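Local coordinates for protein regulator of chromosome condensation (Saccharomyces cerevisiae, PDB 3OF7) that promotes the exchange of GDP for GTP on the small GTPases GSP1 and GSP2 and binds chromatin, controlling RNA metabolism and nuclear transport, at residues 332-336 with 371-375; 429-433 with 456-460; 41-45 with 57-61; 10-14 with 219-223. All blocks are in the same frame, centred on the assembly; numbering follows the deposited sequence.

Interaction 1 of 4, residues 332-336 with 371-375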
loop_
_atom_site.group_PDB
_atom_site.type_symbol
_atom_site.label_atom_id
_atom_site.label_comp_id
_atom_site.label_asym_id
_atom_site.label_seq_id
_atom_site.Cartn_x
_atom_site.Cartn_y
_atom_site.Cartn_z
ATOM N N GLY A 332 7.373 10.553 -14.189
ATOM C CA GLY A 332 8.221 9.543 -13.556
ATOM C C GLY A 332 9.184 10.034 -12.487
ATOM O O GLY A 332 10.080 9.299 -12.076
ATOM N N ASP A 333 9.006 11.270 -12.030
ATOM C CA ASP A 333 9.838 11.809 -10.955
ATOM C C ASP A 333 9.219 11.444 -9.618
ATOM O O ASP A 333 7.994 11.412 -9.485
ATOM C CB ASP A 333 9.961 13.326 -11.050
ATOM C CG ASP A 333 10.730 13.787 -12.278
ATOM O OD1 ASP A 333 11.673 13.093 -12.722
ATOM O OD2 ASP A 333 10.394 14.876 -12.787
ATOM N N LEU A 334 10.069 11.203 -8.627
ATOM C CA LEU A 334 9.605 10.785 -7.314
ATOM C C LEU A 334 9.975 11.821 -6.259
ATOM O O LEU A 334 11.145 12.194 -6.114
ATOM C CB LEU A 334 10.188 9.416 -6.958
ATOM C CG LEU A 334 9.580 8.643 -5.788
ATOM C CD1 LEU A 334 8.122 8.268 -6.061
ATOM C CD2 LEU A 334 10.412 7.392 -5.530
ATOM N N TYR A 335 8.961 12.280 -5.537
ATOM C CA TYR A 335 9.138 13.235 -4.445
ATOM C C TYR A 335 8.903 12.509 -3.131
ATOM O O TYR A 335 7.867 11.872 -2.955
ATOM C CB TYR A 335 8.141 14.380 -4.576
ATOM C CG TYR A 335 8.335 15.208 -5.822
ATOM C CD1 TYR A 335 9.046 16.410 -5.779
ATOM C CD2 TYR A 335 7.806 14.791 -7.047
ATOM C CE1 TYR A 335 9.230 17.177 -6.930
ATOM C CE2 TYR A 335 7.982 15.552 -8.200
ATOM C CZ TYR A 335 8.697 16.738 -8.130
ATOM O OH TYR A 335 8.868 17.484 -9.269
ATOM N N SER A 336 9.855 12.611 -2.210
ATOM C CA SER A 336 9.687 11.984 -0.909
ATOM C C SER A 336 9.664 13.010 0.220
ATOM O O SER A 336 10.220 14.115 0.094
ATOM C CB SER A 336 10.784 10.955 -0.659
ATOM O OG SER A 336 12.033 11.587 -0.457
ATOM N N THR A 371 10.448 16.280 -1.741
ATOM C CA THR A 371 11.763 16.573 -2.300
ATOM C C THR A 371 12.050 15.585 -3.424
ATOM O O THR A 371 11.981 14.371 -3.228
ATOM C CB THR A 371 12.857 16.515 -1.204
ATOM O OG1 THR A 371 12.481 17.370 -0.116
ATOM C CG2 THR A 371 14.225 16.950 -1.743
ATOM N N LYS A 372 12.360 16.111 -4.607
ATOM C CA LYS A 372 12.604 15.266 -5.775
ATOM C C LYS A 372 13.874 14.442 -5.609
ATOM O O LYS A 372 14.911 14.969 -5.209
ATOM C CB LYS A 372 12.670 16.106 -7.064
ATOM C CG LYS A 372 12.900 15.274 -8.332
ATOM C CD LYS A 372 12.516 16.022 -9.613
ATOM C CE LYS A 372 13.679 16.800 -10.209
ATOM N NZ LYS A 372 13.323 17.373 -11.563
ATOM N N LEU A 373 13.783 13.143 -5.898
ATOM C CA LEU A 373 14.946 12.269 -5.859
ATOM C C LEU A 373 15.760 12.427 -7.137
ATOM O O LEU A 373 15.203 12.501 -8.233
ATOM C CB LEU A 373 14.544 10.801 -5.666
ATOM C CG LEU A 373 13.835 10.379 -4.381
ATOM C CD1 LEU A 373 13.865 8.856 -4.239
ATOM C CD2 LEU A 373 14.478 11.022 -3.166
ATOM N N ASN A 374 17.075 12.471 -6.978
ATOM C CA ASN A 374 17.986 12.633 -8.103
ATOM C C ASN A 374 18.829 11.393 -8.295
ATOM O O ASN A 374 18.916 10.553 -7.394
ATOM C CB ASN A 374 18.861 13.869 -7.893
ATOM C CG ASN A 374 18.067 15.158 -7.968
ATOM O OD1 ASN A 374 18.145 16.001 -7.075
ATOM N ND2 ASN A 374 17.283 15.311 -9.032
ATOM N N ASN A 375 19.441 11.273 -9.474
ATOM C CA ASN A 375 20.289 10.125 -9.793
ATOM C C ASN A 375 19.533 8.796 -9.655
ATOM O O ASN A 375 20.040 7.819 -9.093
ATOM C CB ASN A 375 21.577 10.148 -8.954
ATOM C CG ASN A 375 22.322 11.475 -9.063
ATOM O OD1 ASN A 375 22.645 12.101 -8.053
ATOM N ND2 ASN A 375 22.584 11.914 -10.292
HETATM O O HOH W 1 12.803 11.344 -9.136
#
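Ser-336 and Thr-371 form the hydrogen-bonded pair of an antiparallel ladder, with Thr-371 N to Ser-336 O at 2.8 Å and Ser-336 N to Thr-371 O at 2.9 Å; beyond the non-hydrogen-bonded pair Tyr-335 and Lys-372, Leu-373 N meets Leu-334 O at 2.8 Å. Where the strands diverge, a water takes over, accepting from Leu-334 N and donating to Leu-373 O.

Apolar contact lies on both faces of the sheet. Lys-372 sends its chain past the Tyr-335 ring because CG points opposite the backbone N (chi1 -179°), CB lying 3.6 Å from CE1 and CD close to OH. On the other face the Leu-334 and Leu-373 side chains lie side by side, pointing the same way, CD2 4.0 Å from CD1. Replacing Tyr-335 by an alanine would probably take the ring from beside CB and CD of Lys-372, open a gap there and let that chain turn more freely.

Charge adds only a loose element: Lys-372 NZ stands 4.0 Å from Asp-333 OD2, beyond a salt bridge, while Asp-333 OD1 pairs with Lys-378. The chemistry therefore implies that main-chain bonding joins strand 334-337 to strand 370-372, the last of this propeller blade, with side chains packed over it.

Interaction 2 of 4, residues 429-433 with 456-460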
loop_
_atom_site.group_PDB
_atom_site.type_symbol
_atom_site.label_atom_id
_atom_site.label_comp_id
_atom_site.label_asym_id
_atom_site.label_seq_id
_atom_site.Cartn_x
_atom_site.Cartn_y
_atom_site.Cartn_z
ATOM N N THR A 429 14.511 -12.722 -10.811
ATOM C CA THR A 429 13.794 -11.587 -11.394
ATOM C C THR A 429 14.600 -10.742 -12.378
ATOM O O THR A 429 14.061 -9.796 -12.944
ATOM C CB THR A 429 13.225 -10.641 -10.292
ATOM O OG1 THR A 429 14.303 -10.078 -9.534
ATOM C CG2 THR A 429 12.297 -11.392 -9.361
ATOM N N GLN A 430 15.873 -11.079 -12.600
ATOM C CA GLN A 430 16.739 -10.230 -13.421
ATOM C C GLN A 430 16.257 -10.071 -14.867
ATOM O O GLN A 430 16.555 -9.066 -15.500
ATOM C CB GLN A 430 18.192 -10.712 -13.392
ATOM C CG GLN A 430 18.423 -12.072 -14.043
ATOM C CD GLN A 430 19.871 -12.554 -13.896
ATOM O OE1 GLN A 430 20.765 -11.792 -13.514
ATOM N NE2 GLN A 430 20.094 -13.825 -14.190
ATOM N N ASP A 431 15.515 -11.052 -15.375
ATOM C CA ASP A 431 14.992 -10.976 -16.734
ATOM C C ASP A 431 13.462 -10.857 -16.760
ATOM O O ASP A 431 12.799 -11.198 -17.753
ATOM C CB ASP A 431 15.500 -12.159 -17.563
ATOM C CG ASP A 431 17.009 -12.146 -17.714
ATOM O OD1 ASP A 431 17.580 -11.060 -17.939
ATOM O OD2 ASP A 431 17.635 -13.222 -17.606
ATOM N N HIS A 432 12.908 -10.367 -15.652
ATOM C CA HIS A 432 11.467 -10.131 -15.569
ATOM C C HIS A 432 11.142 -8.671 -15.767
ATOM O O HIS A 432 11.911 -7.785 -15.378
ATOM C CB HIS A 432 10.902 -10.582 -14.219
ATOM C CG HIS A 432 10.486 -12.016 -14.186
ATOM N ND1 HIS A 432 11.391 -13.055 -14.174
ATOM C CD2 HIS A 432 9.257 -12.585 -14.145
ATOM C CE1 HIS A 432 10.739 -14.202 -14.136
ATOM N NE2 HIS A 432 9.442 -13.944 -14.109
ATOM N N ASN A 433 9.979 -8.448 -16.372
ATOM C CA ASN A 433 9.349 -7.158 -16.460
ATOM C C ASN A 433 8.431 -7.063 -15.232
ATOM O O ASN A 433 7.380 -7.684 -15.200
ATOM C CB ASN A 433 8.543 -7.119 -17.769
ATOM C CG ASN A 433 8.045 -5.740 -18.123
ATOM O OD1 ASN A 433 6.960 -5.585 -18.711
ATOM N ND2 ASN A 433 8.829 -4.730 -17.794
ATOM N N ALA A 456 15.155 -9.426 -22.929
ATOM C CA ALA A 456 15.971 -9.580 -21.716
ATOM C C ALA A 456 17.429 -9.238 -21.981
ATOM O O ALA A 456 18.057 -8.539 -21.202
ATOM C CB ALA A 456 15.857 -10.989 -21.169
ATOM N N GLU A 457 17.958 -9.729 -23.100
ATOM C CA GLU A 457 19.332 -9.446 -23.486
ATOM C C GLU A 457 19.526 -7.962 -23.794
ATOM O O GLU A 457 20.520 -7.365 -23.381
ATOM C CB GLU A 457 19.735 -10.313 -24.685
ATOM C CG GLU A 457 21.215 -10.558 -24.805
ATOM C CD GLU A 457 21.551 -11.589 -25.877
ATOM O OE1 GLU A 457 20.720 -11.818 -26.784
ATOM O OE2 GLU A 457 22.654 -12.167 -25.809
ATOM N N LYS A 458 18.565 -7.372 -24.503
ATOM C CA LYS A 458 18.603 -5.944 -24.829
ATOM C C LYS A 458 18.649 -5.058 -23.575
ATOM O O LYS A 458 19.500 -4.161 -23.473
ATOM C CB LYS A 458 17.405 -5.561 -25.703
ATOM C CG LYS A 458 17.496 -4.156 -26.295
ATOM C CD LYS A 458 16.130 -3.668 -26.767
ATOM N N ARG A 459 17.736 -5.309 -22.632
ATOM C CA ARG A 459 17.705 -4.559 -21.365
ATOM C C ARG A 459 18.988 -4.766 -20.553
ATOM O O ARG A 459 19.580 -3.800 -20.072
ATOM C CB ARG A 459 16.462 -4.905 -20.523
ATOM C CG ARG A 459 16.267 -3.975 -19.312
ATOM C CD ARG A 459 15.036 -4.333 -18.473
ATOM N NE ARG A 459 15.210 -5.563 -17.697
ATOM C CZ ARG A 459 14.254 -6.143 -16.979
ATOM N NH1 ARG A 459 13.033 -5.612 -16.926
ATOM N NH2 ARG A 459 14.512 -7.264 -16.315
ATOM N N ALA A 460 19.413 -6.020 -20.411
ATOM C CA ALA A 460 20.677 -6.337 -19.737
ATOM C C ALA A 460 21.871 -5.585 -20.345
ATOM O O ALA A 460 22.694 -5.028 -19.612
ATOM C CB ALA A 460 20.926 -7.834 -19.743
HETATM O O HOH W 2 17.191 -8.480 -18.716
#
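The guanidinium of Arg-459 reaches from the C-terminal helix into the turn at 429-432 and takes hold of two backbone carbonyls. Its two terminal nitrogens grip one atom end-on: NH1 lies 2.9 Å and NH2 2.8 Å from His-432 O, both coming from the same face of that carbonyl. NH2 also donates to Gln-430 O at 2.8 Å. Both oxygens lie in the guanidinium plane, yet the donors stand well above the carbonyl planes, 52° out for Gln-430. The arginine chain runs extended through CG and then bends about the CG-CD bond (chi3 72°), which brings the flat group to the turn. NH1 has a further acceptor in Asn-395 O.

The turn itself is type I, closed by His-432 N to Thr-429 O at 3.0 Å, and the His-432 side chain leads to Asp-30 and Phe-32.

Van der Waals and water-mediated contact is slighter. The Ala-456 methyl CB sits 3.7 Å from Asp-431 OD1 and also touches Asp-431 CB, and a water lies between Asp-431 OD1 and Ala-456 O.

A methionine in place of Arg-459 would probably leave the carbonyls of Gln-430 and His-432 without these donors and weaken the helix's hold on the turn. The chemistry implies that a positive side chain, satisfied by neutral main-chain oxygens, fastens the helix after the last propeller strand against the start of strand 432-439.

Interaction 3 of 4, residues 41-45 with 57-61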
loop_
_atom_site.group_PDB
_atom_site.type_symbol
_atom_site.label_atom_id
_atom_site.label_comp_id
_atom_site.label_asym_id
_atom_site.label_seq_id
_atom_site.Cartn_x
_atom_site.Cartn_y
_atom_site.Cartn_z
ATOM N N GLU A 41 3.698 -13.922 6.696
ATOM C CA GLU A 41 3.487 -12.875 5.672
ATOM C C GLU A 41 3.981 -13.234 4.272
ATOM O O GLU A 41 3.434 -12.741 3.274
ATOM C CB GLU A 41 4.145 -11.549 6.067
ATOM C CG GLU A 41 3.692 -10.955 7.375
ATOM C CD GLU A 41 4.674 -11.241 8.489
ATOM O OE1 GLU A 41 5.029 -12.427 8.677
ATOM O OE2 GLU A 41 5.090 -10.279 9.173
ATOM N N LEU A 42 5.022 -14.059 4.202
ATOM C CA LEU A 42 5.679 -14.353 2.925
ATOM C C LEU A 42 4.869 -15.285 2.041
ATOM O O LEU A 42 5.040 -15.284 0.827
ATOM C CB LEU A 42 7.090 -14.914 3.134
ATOM C CG LEU A 42 8.133 -13.994 3.777
ATOM C CD1 LEU A 42 9.472 -14.721 3.933
ATOM C CD2 LEU A 42 8.303 -12.702 2.978
ATOM N N GLY A 43 3.990 -16.080 2.643
ATOM C CA GLY A 43 3.190 -17.035 1.880
ATOM C C GLY A 43 4.036 -18.027 1.115
ATOM O O GLY A 43 3.670 -18.455 0.024
ATOM N N LEU A 44 5.184 -18.378 1.686
ATOM C CA LEU A 44 6.075 -19.359 1.073
ATOM C C LEU A 44 6.012 -20.700 1.817
ATOM O O LEU A 44 6.916 -21.533 1.713
ATOM C CB LEU A 44 7.502 -18.814 0.992
ATOM C CG LEU A 44 7.725 -17.672 -0.012
ATOM C CD1 LEU A 44 9.083 -17.018 0.200
ATOM C CD2 LEU A 44 7.570 -18.124 -1.462
ATOM N N GLY A 45 4.924 -20.902 2.557
ATOM C CA GLY A 45 4.704 -22.151 3.274
ATOM C C GLY A 45 5.326 -22.185 4.661
ATOM O O GLY A 45 5.935 -21.201 5.104
ATOM N N ARG A 57 11.726 -14.217 -4.128
ATOM C CA ARG A 57 11.592 -15.653 -4.288
ATOM C C ARG A 57 10.297 -15.942 -5.030
ATOM O O ARG A 57 9.221 -15.503 -4.607
ATOM C CB ARG A 57 11.589 -16.322 -2.910
ATOM C CG ARG A 57 11.320 -17.833 -2.919
ATOM C CD ARG A 57 12.605 -18.641 -3.113
ATOM N NE ARG A 57 13.596 -18.355 -2.074
ATOM C CZ ARG A 57 13.590 -18.887 -0.855
ATOM N NH1 ARG A 57 12.646 -19.753 -0.496
ATOM N NH2 ARG A 57 14.534 -18.552 0.010
ATOM N N LEU A 58 10.396 -16.673 -6.139
ATOM C CA LEU A 58 9.201 -17.041 -6.901
ATOM C C LEU A 58 8.250 -17.837 -6.011
ATOM O O LEU A 58 8.652 -18.819 -5.395
ATOM C CB LEU A 58 9.592 -17.839 -8.147
ATOM C CG LEU A 58 8.433 -18.301 -9.034
ATOM C CD1 LEU A 58 7.788 -17.114 -9.751
ATOM C CD2 LEU A 58 8.929 -19.345 -10.041
ATOM N N ASN A 59 6.994 -17.399 -5.916
ATOM C CA ASN A 59 6.049 -18.063 -5.037
ATOM C C ASN A 59 5.433 -19.268 -5.751
ATOM O O ASN A 59 4.685 -19.092 -6.726
ATOM C CB ASN A 59 4.964 -17.088 -4.554
ATOM C CG ASN A 59 4.153 -17.647 -3.408
ATOM O OD1 ASN A 59 3.665 -18.777 -3.477
ATOM N ND2 ASN A 59 4.006 -16.859 -2.339
ATOM N N PRO A 60 5.752 -20.497 -5.273
ATOM C CA PRO A 60 5.300 -21.694 -5.987
ATOM C C PRO A 60 3.827 -22.034 -5.749
ATOM O O PRO A 60 3.285 -22.894 -6.438
ATOM C CB PRO A 60 6.208 -22.798 -5.434
ATOM C CG PRO A 60 6.519 -22.361 -4.033
ATOM C CD PRO A 60 6.491 -20.834 -4.037
ATOM N N PHE A 61 3.188 -21.366 -4.790
ATOM C CA PHE A 61 1.766 -21.594 -4.500
ATOM C C PHE A 61 0.847 -20.722 -5.365
ATOM O O PHE A 61 -0.385 -20.844 -5.313
ATOM C CB PHE A 61 1.492 -21.389 -3.007
ATOM C CG PHE A 61 2.328 -22.269 -2.128
ATOM C CD1 PHE A 61 2.079 -23.643 -2.061
ATOM C CD2 PHE A 61 3.390 -21.744 -1.400
ATOM C CE1 PHE A 61 2.869 -24.476 -1.268
ATOM C CE2 PHE A 61 4.186 -22.572 -0.593
ATOM C CZ PHE A 61 3.918 -23.940 -0.529
#
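Leu-44 and Asn-59 form the closely fitted centre of this contact between a loop and the end of a strand. The CD2 methyl of Leu-44 lies 3.9 Å from both Asn-59 ND2 and Pro-60 CD. Beside it the one direct hydrogen bond joins Asn-59 ND2 to Gly-43 O at 2.9 Å, the donor standing 58° above the carbonyl plane. Placing CG of Asn-59 opposite its backbone N (chi1 -167°) aims the amide at the loop, while its OD1 accepts from Phe-61 N at 2.9 Å, in the carbonyl plane, making an Asx turn. One amide thus clamps both turn and loop. Phe-61 turns its edge at CE2 to Leu-44 C, 3.6 Å away, and CE2 also lies near Gly-45 N; a side chain at Gly-45 would press tightly on that ring.

Toward the exposed Arg-57 the fit is looser. Leu-44 CD1 meets the aliphatic start of that arginine, 3.9 Å from CG, and the bent chain carries its guanidinium on to Asn-50.

The contact lies in the first RCC1 repeat, whose strands 56-58 and 30-34 share a sheet with 443-450 and 432-439 from the other end of the chain; 56-58 is outermost. The loop also backs onto strand 52-53 through Leu-44 and Val-53, while Phe-61 rests on Thr-132 and Pro-133 just before strand 134-135.

Interaction 4 of 4, residues 10-14 with 219-223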
loop_
_atom_site.group_PDB
_atom_site.type_symbol
_atom_site.label_atom_id
_atom_site.label_comp_id
_atom_site.label_asym_id
_atom_site.label_seq_id
_atom_site.Cartn_x
_atom_site.Cartn_y
_atom_site.Cartn_z
ATOM N N SER A 10 -25.207 14.312 -12.801
ATOM C CA SER A 10 -24.155 15.186 -13.325
ATOM C C SER A 10 -23.010 15.418 -12.334
ATOM O O SER A 10 -22.017 16.072 -12.665
ATOM C CB SER A 10 -24.757 16.531 -13.745
ATOM O OG SER A 10 -25.206 17.258 -12.613
ATOM N N HIS A 11 -23.154 14.885 -11.123
ATOM C CA HIS A 11 -22.121 15.018 -10.092
ATOM C C HIS A 11 -20.955 14.040 -10.273
ATOM O O HIS A 11 -19.904 14.202 -9.646
ATOM C CB HIS A 11 -22.737 14.869 -8.699
ATOM C CG HIS A 11 -23.684 15.971 -8.337
ATOM N ND1 HIS A 11 -23.281 17.117 -7.686
ATOM C CD2 HIS A 11 -25.017 16.103 -8.541
ATOM C CE1 HIS A 11 -24.325 17.907 -7.502
ATOM N NE2 HIS A 11 -25.389 17.314 -8.011
ATOM N N ILE A 12 -21.141 13.039 -11.134
ATOM C CA ILE A 12 -20.144 11.984 -11.346
ATOM C C ILE A 12 -18.868 12.521 -11.999
ATOM O O ILE A 12 -18.900 13.086 -13.094
ATOM C CB ILE A 12 -20.723 10.808 -12.170
ATOM C CG1 ILE A 12 -21.829 10.106 -11.384
ATOM C CG2 ILE A 12 -19.626 9.810 -12.554
ATOM C CD1 ILE A 12 -22.578 9.034 -12.169
ATOM N N ILE A 13 -17.745 12.350 -11.307
ATOM C CA ILE A 13 -16.446 12.744 -11.846
ATOM C C ILE A 13 -15.472 11.561 -11.959
ATOM O O ILE A 13 -14.462 11.658 -12.656
ATOM C CB ILE A 13 -15.804 13.914 -11.041
ATOM C CG1 ILE A 13 -15.620 13.540 -9.559
ATOM C CG2 ILE A 13 -16.634 15.199 -11.207
ATOM C CD1 ILE A 13 -14.692 14.471 -8.791
ATOM N N ASN A 14 -15.789 10.454 -11.283
ATOM C CA ASN A 14 -14.928 9.261 -11.257
ATOM C C ASN A 14 -15.611 7.995 -11.756
ATOM O O ASN A 14 -16.782 7.760 -11.466
ATOM C CB ASN A 14 -14.422 8.986 -9.832
ATOM C CG ASN A 14 -13.695 10.163 -9.226
ATOM O OD1 ASN A 14 -12.877 10.807 -9.877
ATOM N ND2 ASN A 14 -13.989 10.448 -7.963
ATOM N N LEU A 219 -13.439 6.180 -1.887
ATOM C CA LEU A 219 -13.787 7.294 -2.773
ATOM C C LEU A 219 -14.989 6.885 -3.616
ATOM O O LEU A 219 -15.047 5.753 -4.108
ATOM C CB LEU A 219 -12.611 7.642 -3.692
ATOM C CG LEU A 219 -12.757 8.801 -4.689
ATOM C CD1 LEU A 219 -13.024 10.143 -3.984
ATOM C CD2 LEU A 219 -11.483 8.899 -5.540
ATOM N N ASP A 220 -15.955 7.788 -3.771
ATOM C CA ASP A 220 -17.122 7.462 -4.601
ATOM C C ASP A 220 -17.149 8.233 -5.919
ATOM O O ASP A 220 -16.294 9.086 -6.168
ATOM C CB ASP A 220 -18.441 7.556 -3.813
ATOM C CG ASP A 220 -18.902 8.979 -3.569
ATOM O OD1 ASP A 220 -18.351 9.922 -4.172
ATOM O OD2 ASP A 220 -19.838 9.147 -2.753
ATOM N N GLU A 221 -18.141 7.923 -6.754
ATOM C CA GLU A 221 -18.267 8.511 -8.094
ATOM C C GLU A 221 -18.276 10.036 -8.126
ATOM O O GLU A 221 -17.759 10.625 -9.071
ATOM C CB GLU A 221 -19.532 8.009 -8.785
ATOM C CG GLU A 221 -19.568 6.534 -9.065
ATOM C CD GLU A 221 -20.875 6.128 -9.715
ATOM O OE1 GLU A 221 -20.903 6.015 -10.961
ATOM O OE2 GLU A 221 -21.871 5.945 -8.987
ATOM N N GLU A 222 -18.867 10.672 -7.111
ATOM C CA GLU A 222 -18.945 12.143 -7.083
ATOM C C GLU A 222 -17.718 12.804 -6.448
ATOM O O GLU A 222 -17.589 14.033 -6.452
ATOM C CB GLU A 222 -20.255 12.637 -6.430
ATOM C CG GLU A 222 -20.330 12.501 -4.901
ATOM C CD GLU A 222 -21.426 13.370 -4.274
ATOM O OE1 GLU A 222 -21.856 14.354 -4.909
ATOM O OE2 GLU A 222 -21.862 13.061 -3.144
ATOM N N GLY A 223 -16.806 11.991 -5.917
ATOM C CA GLY A 223 -15.567 12.520 -5.363
ATOM C C GLY A 223 -15.594 12.733 -3.862
ATOM O O GLY A 223 -14.736 13.428 -3.321
HETATM O O HOH W 3 -18.742 6.263 -12.535
#
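The Asn-14 amide is the flat group that bonds across this contact: its ND2 donates to Asp-220 O at 3.2 Å, nearly straight at 168° and in the amide plane, and also bonds Val-259 O. Leu-219 CD2 and Gly-223 CA lie close to the same nitrogen. The His-11 ring stands at right angles to the Glu-222 carboxylate; the side chains come nearest at His-11 CB and Glu-222 OE1, 3.9 Å apart, and that oxygen lies oblique to the ring.

Glu-221 O is gripped twice, by Ile-13 N at 2.8 Å and by Asn-14 N at 3.0 Å, the latter in the carbonyl plane. Asp-220 O takes a second donor, Gly-223 N, which comes from the face opposite to Asn-14 ND2 and closes a type I turn. Ile-12 CD1 lies alongside the extended Glu-221 chain, 3.7 Å from OE1; a water donates to Glu-221 OE1 and Asn-14 O, while Glu-221 OE2 accepts from Asn-205 N. Ile-13 CD1 packs on Gly-223 CA, where a CB would clash.

The N-terminal segment rests on the hairpin turn between strands 215-220 and 225-229. Asn-14 also touches Val-207 of strand 206-211 and Lys-260 of strand 259-264, where two adjacent propeller blades meet.

Overall arrangement
From the N terminus, the chain first meets interaction 4, whose partner lies some 205 residues on; the long loop it closes spans the early repeats and encloses interaction 3, a short local closure within the first repeat. Interactions 1 and 2 follow in series, neither nested nor crossing. Interaction 1 joins strands of the sixth repeat, and interaction 2 ties the start of the last propeller strand pair to the C-terminal helix. Interactions 2 and 3 both reach the sheet built from strands of the two chain ends, their nearest atoms about 6 Å apart. Interaction 4 lies across the centre of the chain from interaction 3, their centres about 38 Å apart.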